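Local coordinates for NTP_transf_2 domain-containing protein (Capnocytophaga granulosa, PDB 6WT9) that synthesises the cyclic dinucleotide 3',3'-c-di-GMP from two GTP molecules as the second messenger of a CBASS antiphage defence system, at residues N18-F29 and T46-Y56. Residues are numbered along the deposited sequence; the frame is centred on the assembly and turned at random.
Sequences NPEKLQEITTKF and TLAMNGVSPEY
Y56 and N18 join the first turn of helix 54-71 to a type I beta turn, N18 to K21, that links helices 6-17 and 23-32 in this CD-NTase. The Y56 side chain pushes its hydroxyl into the turn. Y56 CG lies anti to its carbonyl carbon (chi1 -67°), which carries the ring end to the turn although CB does not point there. Y56 OH is modelled as donating to N18 OD1; the 2.4 Å separation is very short and doubtful. OD1 sits at the ring edge, in plane, with amide and ring planes 68° apart. Y56 OH also accepts from E20 N at 2.9 Å, so the hydroxyl uses two partners. The N18 amide is fixed in turn by L22: OD1 accepts from L22 N, and ND2 donates to L22 O at 3.0 Å. P19 CD packs 3.5 Å from Y56 CZ. I25 CD1 touches both Y56 CE2 and S53 CB. S53 is the N-cap of helix 54-71, its OG accepting from E55 N. L22 CD1 rests on E55 CG at 3.6 Å, the two side chains crossing at about a right angle. Further along, F29 swings its CG anti to the backbone N (chi1 174°) and sets its ring against the end of helix 40-49. F10 and L13 of helix 6-17 also touch L47. F29 CE1 lies 3.6 Å from T46 CG2 and 3.8 Å from L47 CD1.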
ATOM      1  N   ASN A  18       1.831  -7.831  13.854  1.00 13.78           N
ATOM      2  CA  ASN A  18       1.776  -9.217  14.317  1.00 15.12           C
ATOM      3  C   ASN A  18       0.617  -9.352  15.297  1.00 11.80           C
ATOM      4  O   ASN A  18       0.823  -9.548  16.501  1.00 13.55           O
ATOM      5  CB  ASN A  18       3.108  -9.617  14.955  1.00 20.54           C
ATOM      6  CG  ASN A  18       3.159 -11.079  15.359  1.00 16.81           C
ATOM      7  OD1 ASN A  18       2.256 -11.858  15.050  1.00 13.40           O
ATOM      8  ND2 ASN A  18       4.224 -11.458  16.054  1.00 15.24           N
ATOM      9  N   PRO A  19      -0.624  -9.247  14.810  1.00 14.99           N
ATOM     10  CA  PRO A  19      -1.768  -9.242  15.736  1.00 10.27           C
ATOM     11  C   PRO A  19      -1.986 -10.569  16.440  1.00 17.26           C
ATOM     12  O   PRO A  19      -2.493 -10.579  17.569  1.00 24.08           O
ATOM     13  CB  PRO A  19      -2.953  -8.886  14.826  1.00 17.30           C
ATOM     14  CG  PRO A  19      -2.542  -9.373  13.480  1.00 12.13           C
ATOM     15  CD  PRO A  19      -1.054  -9.146  13.404  1.00 15.18           C
ATOM     16  N   GLU A  20      -1.628 -11.687  15.813  1.00 14.81           N
ATOM     17  CA  GLU A  20      -1.763 -12.988  16.453  1.00 15.37           C
ATOM     18  C   GLU A  20      -0.627 -13.285  17.421  1.00 19.07           C
ATOM     19  O   GLU A  20      -0.637 -14.346  18.053  1.00 23.79           O
ATOM     20  CB  GLU A  20      -1.852 -14.086  15.392  1.00 13.13           C
ATOM     21  CG  GLU A  20      -2.964 -13.854  14.382  1.00 20.49           C
ATOM     22  CD  GLU A  20      -3.142 -15.013  13.423  1.00 30.76           C
ATOM     23  OE1 GLU A  20      -2.538 -16.080  13.658  1.00 36.78           O
ATOM     24  OE2 GLU A  20      -3.887 -14.855  12.432  1.00 38.84           O
ATOM     25  N   LYS A  21       0.342 -12.375  17.545  1.00 20.49           N
ATOM     26  CA  LYS A  21       1.431 -12.495  18.515  1.00 19.90           C
ATOM     27  C   LYS A  21       2.207 -13.797  18.328  1.00 15.57           C
ATOM     28  O   LYS A  21       2.525 -14.498  19.290  1.00 20.70           O
ATOM     29  CB  LYS A  21       0.906 -12.372  19.947  1.00 21.43           C
ATOM     30  CG  LYS A  21       0.228 -11.043  20.234  1.00 24.32           C
ATOM     31  CD  LYS A  21      -0.463 -11.051  21.586  1.00 31.99           C
ATOM     32  CE  LYS A  21      -1.160  -9.726  21.851  1.00 35.76           C
ATOM     33  NZ  LYS A  21      -1.938  -9.752  23.121  1.00 37.53           N
ATOM     34  N   LEU A  22       2.506 -14.126  17.075  1.00 16.88           N
ATOM     35  CA  LEU A  22       3.309 -15.305  16.778  1.00 15.61           C
ATOM     36  C   LEU A  22       4.737 -15.070  17.252  1.00 18.07           C
ATOM     37  O   LEU A  22       5.392 -14.116  16.818  1.00 20.17           O
ATOM     38  CB  LEU A  22       3.269 -15.606  15.281  1.00 12.15           C
ATOM     39  CG  LEU A  22       1.858 -15.742  14.703  1.00 22.99           C
ATOM     40  CD1 LEU A  22       1.894 -16.074  13.219  1.00 22.78           C
ATOM     41  CD2 LEU A  22       1.064 -16.790  15.471  1.00 24.92           C
ATOM     42  N   GLN A  23       5.215 -15.934  18.151  1.00 18.27           N
ATOM     43  CA  GLN A  23       6.507 -15.705  18.787  1.00 18.80           C
ATOM     44  C   GLN A  23       7.663 -15.875  17.808  1.00 21.20           C
ATOM     45  O   GLN A  23       8.707 -15.230  17.971  1.00 15.81           O
ATOM     46  CB  GLN A  23       6.675 -16.644  19.981  1.00 17.34           C
ATOM     47  CG  GLN A  23       7.906 -16.362  20.821  1.00 19.45           C
ATOM     48  CD  GLN A  23       7.906 -14.964  21.408  1.00 31.53           C
ATOM     49  OE1 GLN A  23       6.872 -14.465  21.854  1.00 37.47           O
ATOM     50  NE2 GLN A  23       9.069 -14.322  21.406  1.00 32.36           N
ATOM     51  N   GLU A  24       7.504 -16.728  16.792  1.00 18.52           N
ATOM     52  CA  GLU A  24       8.571 -16.902  15.811  1.00 15.67           C
ATOM     53  C   GLU A  24       8.856 -15.607  15.061  1.00 15.54           C
ATOM     54  O   GLU A  24      10.002 -15.352  14.675  1.00 17.87           O
ATOM     55  CB  GLU A  24       8.216 -18.025  14.832  1.00 20.41           C
ATOM     56  CG  GLU A  24       6.959 -17.787  14.005  1.00 38.00           C
ATOM     57  CD  GLU A  24       5.688 -18.242  14.704  1.00 51.68           C
ATOM     58  OE1 GLU A  24       5.740 -18.542  15.915  1.00 52.87           O
ATOM     59  OE2 GLU A  24       4.635 -18.305  14.033  1.00 52.50           O
ATOM     60  N   ILE A  25       7.832 -14.776  14.853  1.00 17.34           N
ATOM     61  CA  ILE A  25       8.041 -13.480  14.214  1.00 16.05           C
ATOM     62  C   ILE A  25       8.825 -12.556  15.134  1.00 18.55           C
ATOM     63  O   ILE A  25       9.777 -11.892  14.706  1.00 14.99           O
ATOM     64  CB  ILE A  25       6.689 -12.864  13.813  1.00 15.30           C
ATOM     65  CG1 ILE A  25       6.022 -13.710  12.726  1.00 18.07           C
ATOM     66  CG2 ILE A  25       6.871 -11.423  13.354  1.00 11.21           C
ATOM     67  CD1 ILE A  25       4.568 -13.376  12.505  1.00 21.58           C
ATOM     68  N   THR A  26       8.444 -12.504  16.412  1.00 19.34           N
ATOM     69  CA  THR A  26       9.127 -11.626  17.356  1.00 16.91           C
ATOM     70  C   THR A  26      10.570 -12.061  17.571  1.00 19.27           C
ATOM     71  O   THR A  26      11.470 -11.217  17.675  1.00 19.87           O
ATOM     72  CB  THR A  26       8.368 -11.599  18.683  1.00 20.89           C
ATOM     73  OG1 THR A  26       6.993 -11.279  18.439  1.00 22.69           O
ATOM     74  CG2 THR A  26       8.966 -10.557  19.619  1.00 21.29           C
ATOM     75  N   THR A  27      10.812 -13.372  17.633  1.00 18.43           N
ATOM     76  CA  THR A  27      12.171 -13.862  17.828  1.00 16.30           C
ATOM     77  C   THR A  27      13.050 -13.557  16.621  1.00 14.31           C
ATOM     78  O   THR A  27      14.199 -13.127  16.776  1.00 14.66           O
ATOM     79  CB  THR A  27      12.149 -15.362  18.120  1.00 23.44           C
ATOM     80  OG1 THR A  27      11.465 -15.593  19.358  1.00 30.61           O
ATOM     81  CG2 THR A  27      13.564 -15.915  18.223  1.00 24.05           C
ATOM     82  N   LYS A  28      12.527 -13.760  15.410  1.00 16.47           N
ATOM     83  CA  LYS A  28      13.298 -13.426  14.217  1.00 15.17           C
ATOM     84  C   LYS A  28      13.598 -11.934  14.146  1.00 14.74           C
ATOM     85  O   LYS A  28      14.651 -11.537  13.633  1.00 23.82           O
ATOM     86  CB  LYS A  28      12.554 -13.891  12.962  1.00 18.39           C
ATOM     87  CG  LYS A  28      13.027 -13.243  11.667  1.00 27.53           C
ATOM     88  CD  LYS A  28      12.544 -13.998  10.441  1.00 36.01           C
ATOM     89  CE  LYS A  28      13.437 -15.191  10.148  1.00 45.27           C
ATOM     90  NZ  LYS A  28      14.848 -14.774   9.909  1.00 51.63           N
ATOM     91  N   PHE A  29      12.702 -11.097  14.671  1.00 14.84           N
ATOM     92  CA  PHE A  29      12.926  -9.654  14.655  1.00 18.19           C
ATOM     93  C   PHE A  29      14.142  -9.279  15.495  1.00 20.41           C
ATOM     94  O   PHE A  29      15.068  -8.617  15.012  1.00 18.83           O
ATOM     95  CB  PHE A  29      11.675  -8.928  15.152  1.00 16.49           C
ATOM     96  CG  PHE A  29      11.860  -7.447  15.314  1.00 16.46           C
ATOM     97  CD1 PHE A  29      11.830  -6.606  14.214  1.00 21.31           C
ATOM     98  CD2 PHE A  29      12.058  -6.894  16.568  1.00 12.53           C
ATOM     99  CE1 PHE A  29      12.000  -5.240  14.362  1.00 15.81           C
ATOM    100  CE2 PHE A  29      12.228  -5.530  16.723  1.00 14.44           C
ATOM    101  CZ  PHE A  29      12.198  -4.702  15.617  1.00 14.47           C
ATOM    102  N   THR A  46      12.950   0.256  13.648  1.00 10.96           N
ATOM    103  CA  THR A  46      13.274  -0.977  12.936  1.00 13.81           C
ATOM    104  C   THR A  46      12.020  -1.766  12.587  1.00 14.87           C
ATOM    105  O   THR A  46      11.913  -2.314  11.483  1.00 11.20           O
ATOM    106  CB  THR A  46      14.226  -1.838  13.768  1.00 15.13           C
ATOM    107  OG1 THR A  46      15.418  -1.098  14.059  1.00 16.44           O
ATOM    108  CG2 THR A  46      14.600  -3.096  13.004  1.00 14.92           C
ATOM    109  N   LEU A  47      11.057  -1.834  13.509  1.00 14.55           N
ATOM    110  CA  LEU A  47       9.829  -2.568  13.226  1.00 14.91           C
ATOM    111  C   LEU A  47       8.941  -1.822  12.239  1.00  9.70           C
ATOM    112  O   LEU A  47       8.270  -2.453  11.416  1.00 14.35           O
ATOM    113  CB  LEU A  47       9.068  -2.849  14.521  1.00 14.84           C
ATOM    114  CG  LEU A  47       7.875  -3.794  14.374  1.00 17.17           C
ATOM    115  CD1 LEU A  47       8.297  -5.066  13.657  1.00 18.22           C
ATOM    116  CD2 LEU A  47       7.270  -4.118  15.731  1.00 17.69           C
ATOM    117  N   ALA A  48       8.930  -0.488  12.294  1.00 11.76           N
ATOM    118  CA  ALA A  48       8.124   0.289  11.357  1.00 15.40           C
ATOM    119  C   ALA A  48       8.634   0.178   9.928  1.00 16.77           C
ATOM    120  O   ALA A  48       7.887   0.481   8.993  1.00 16.83           O
ATOM    121  CB  ALA A  48       8.082   1.757  11.782  1.00 15.65           C
HETATM  122  N   MSE A  49       9.881  -0.240   9.739  1.00 14.61           N
HETATM  123  CA  MSE A  49      10.442  -0.429   8.409  1.00 14.97           C
HETATM  124  C   MSE A  49      10.370  -1.892   8.001  1.00 16.30           C
HETATM  125  O   MSE A  49      10.469  -2.225   6.821  1.00 15.39           O
HETATM  126  CB  MSE A  49      11.890   0.054   8.363  1.00 12.68           C
HETATM  127  CG  MSE A  49      12.052   1.545   8.571  1.00 15.22           C
HETATM  128 SE   MSE A  49      13.928   2.083   8.557  0.82 18.27          SE
HETATM  129  CE  MSE A  49      13.660   4.017   8.542  1.00 14.74           C
ATOM    130  N   ASN A  50      10.201  -2.759   8.995  1.00 18.68           N
ATOM    131  CA  ASN A  50      10.209  -4.192   8.751  1.00 18.35           C
ATOM    132  C   ASN A  50       8.985  -4.606   7.942  1.00 16.49           C
ATOM    133  O   ASN A  50       7.886  -4.076   8.126  1.00 13.67           O
ATOM    134  CB  ASN A  50      10.248  -4.949  10.079  1.00 19.59           C
ATOM    135  CG  ASN A  50      10.910  -6.310   9.958  1.00 24.41           C
ATOM    136  OD1 ASN A  50      10.238  -7.340   9.908  1.00 29.39           O
ATOM    137  ND2 ASN A  50      12.237  -6.320   9.915  1.00 29.69           N
ATOM    138  N   GLY A  51       9.181  -5.557   7.037  1.00 23.84           N
ATOM    139  CA  GLY A  51       8.059  -6.090   6.292  1.00 34.98           C
ATOM    140  C   GLY A  51       7.191  -6.986   7.155  1.00 34.69           C
ATOM    141  O   GLY A  51       7.671  -7.688   8.045  1.00 36.08           O
ATOM    142  N   VAL A  52       5.881  -6.933   6.900  1.00 26.87           N
ATOM    143  CA  VAL A  52       4.971  -7.873   7.538  1.00 19.20           C
ATOM    144  C   VAL A  52       5.416  -9.286   7.198  1.00 18.72           C
ATOM    145  O   VAL A  52       5.813  -9.576   6.061  1.00 25.97           O
ATOM    146  CB  VAL A  52       3.521  -7.614   7.091  1.00 18.32           C
ATOM    147  CG1 VAL A  52       2.598  -8.730   7.561  1.00 13.82           C
ATOM    148  CG2 VAL A  52       3.034  -6.272   7.612  1.00 19.61           C
ATOM    149  N   SER A  53       5.387 -10.165   8.194  1.00 12.33           N
ATOM    150  CA  SER A  53       5.837 -11.534   7.987  1.00 15.80           C
ATOM    151  C   SER A  53       5.014 -12.199   6.885  1.00 15.70           C
ATOM    152  O   SER A  53       3.802 -11.970   6.791  1.00 15.00           O
ATOM    153  CB  SER A  53       5.723 -12.338   9.282  1.00 17.80           C
ATOM    154  OG  SER A  53       5.895 -13.724   9.042  1.00 25.44           O
ATOM    155  N   PRO A  54       5.636 -13.015   6.031  1.00 21.32           N
ATOM    156  CA  PRO A  54       4.862 -13.710   4.989  1.00 20.69           C
ATOM    157  C   PRO A  54       3.810 -14.652   5.545  1.00 25.29           C
ATOM    158  O   PRO A  54       2.908 -15.056   4.800  1.00 26.39           O
ATOM    159  CB  PRO A  54       5.936 -14.471   4.198  1.00 21.59           C
ATOM    160  CG  PRO A  54       7.096 -14.586   5.135  1.00 23.82           C
ATOM    161  CD  PRO A  54       7.071 -13.342   5.970  1.00 21.36           C
ATOM    162  N   GLU A  55       3.897 -15.014   6.828  1.00 28.47           N
ATOM    163  CA  GLU A  55       2.838 -15.796   7.460  1.00 32.09           C
ATOM    164  C   GLU A  55       1.486 -15.110   7.313  1.00 26.00           C
ATOM    165  O   GLU A  55       0.481 -15.756   6.994  1.00 34.78           O
ATOM    166  CB  GLU A  55       3.169 -16.015   8.937  1.00 45.39           C
ATOM    167  CG  GLU A  55       2.170 -16.877   9.689  1.00 60.17           C
ATOM    168  CD  GLU A  55       2.530 -18.349   9.666  1.00 73.14           C
ATOM    169  OE1 GLU A  55       3.404 -18.737   8.862  1.00 78.42           O
ATOM    170  OE2 GLU A  55       1.945 -19.115  10.460  1.00 75.61           O
ATOM    171  N   TYR A  56       1.444 -13.794   7.534  1.00 15.89           N
ATOM    172  CA  TYR A  56       0.211 -13.037   7.347  1.00 15.30           C
ATOM    173  C   TYR A  56      -0.061 -12.759   5.875  1.00 17.68           C
ATOM    174  O   TYR A  56      -1.207 -12.860   5.423  1.00 16.40           O
ATOM    175  CB  TYR A  56       0.277 -11.719   8.117  1.00 15.88           C
ATOM    176  CG  TYR A  56       0.291 -11.877   9.616  1.00 15.35           C
ATOM    177  CD1 TYR A  56      -0.881 -12.135  10.313  1.00 13.76           C
ATOM    178  CD2 TYR A  56       1.471 -11.756  10.337  1.00 11.39           C
ATOM    179  CE1 TYR A  56      -0.877 -12.279  11.685  1.00 15.13           C
ATOM    180  CE2 TYR A  56       1.484 -11.897  11.711  1.00 15.11           C
ATOM    181  CZ  TYR A  56       0.306 -12.159  12.379  1.00 15.68           C
ATOM    182  OH  TYR A  56       0.308 -12.301  13.746  1.00 21.18           O
TER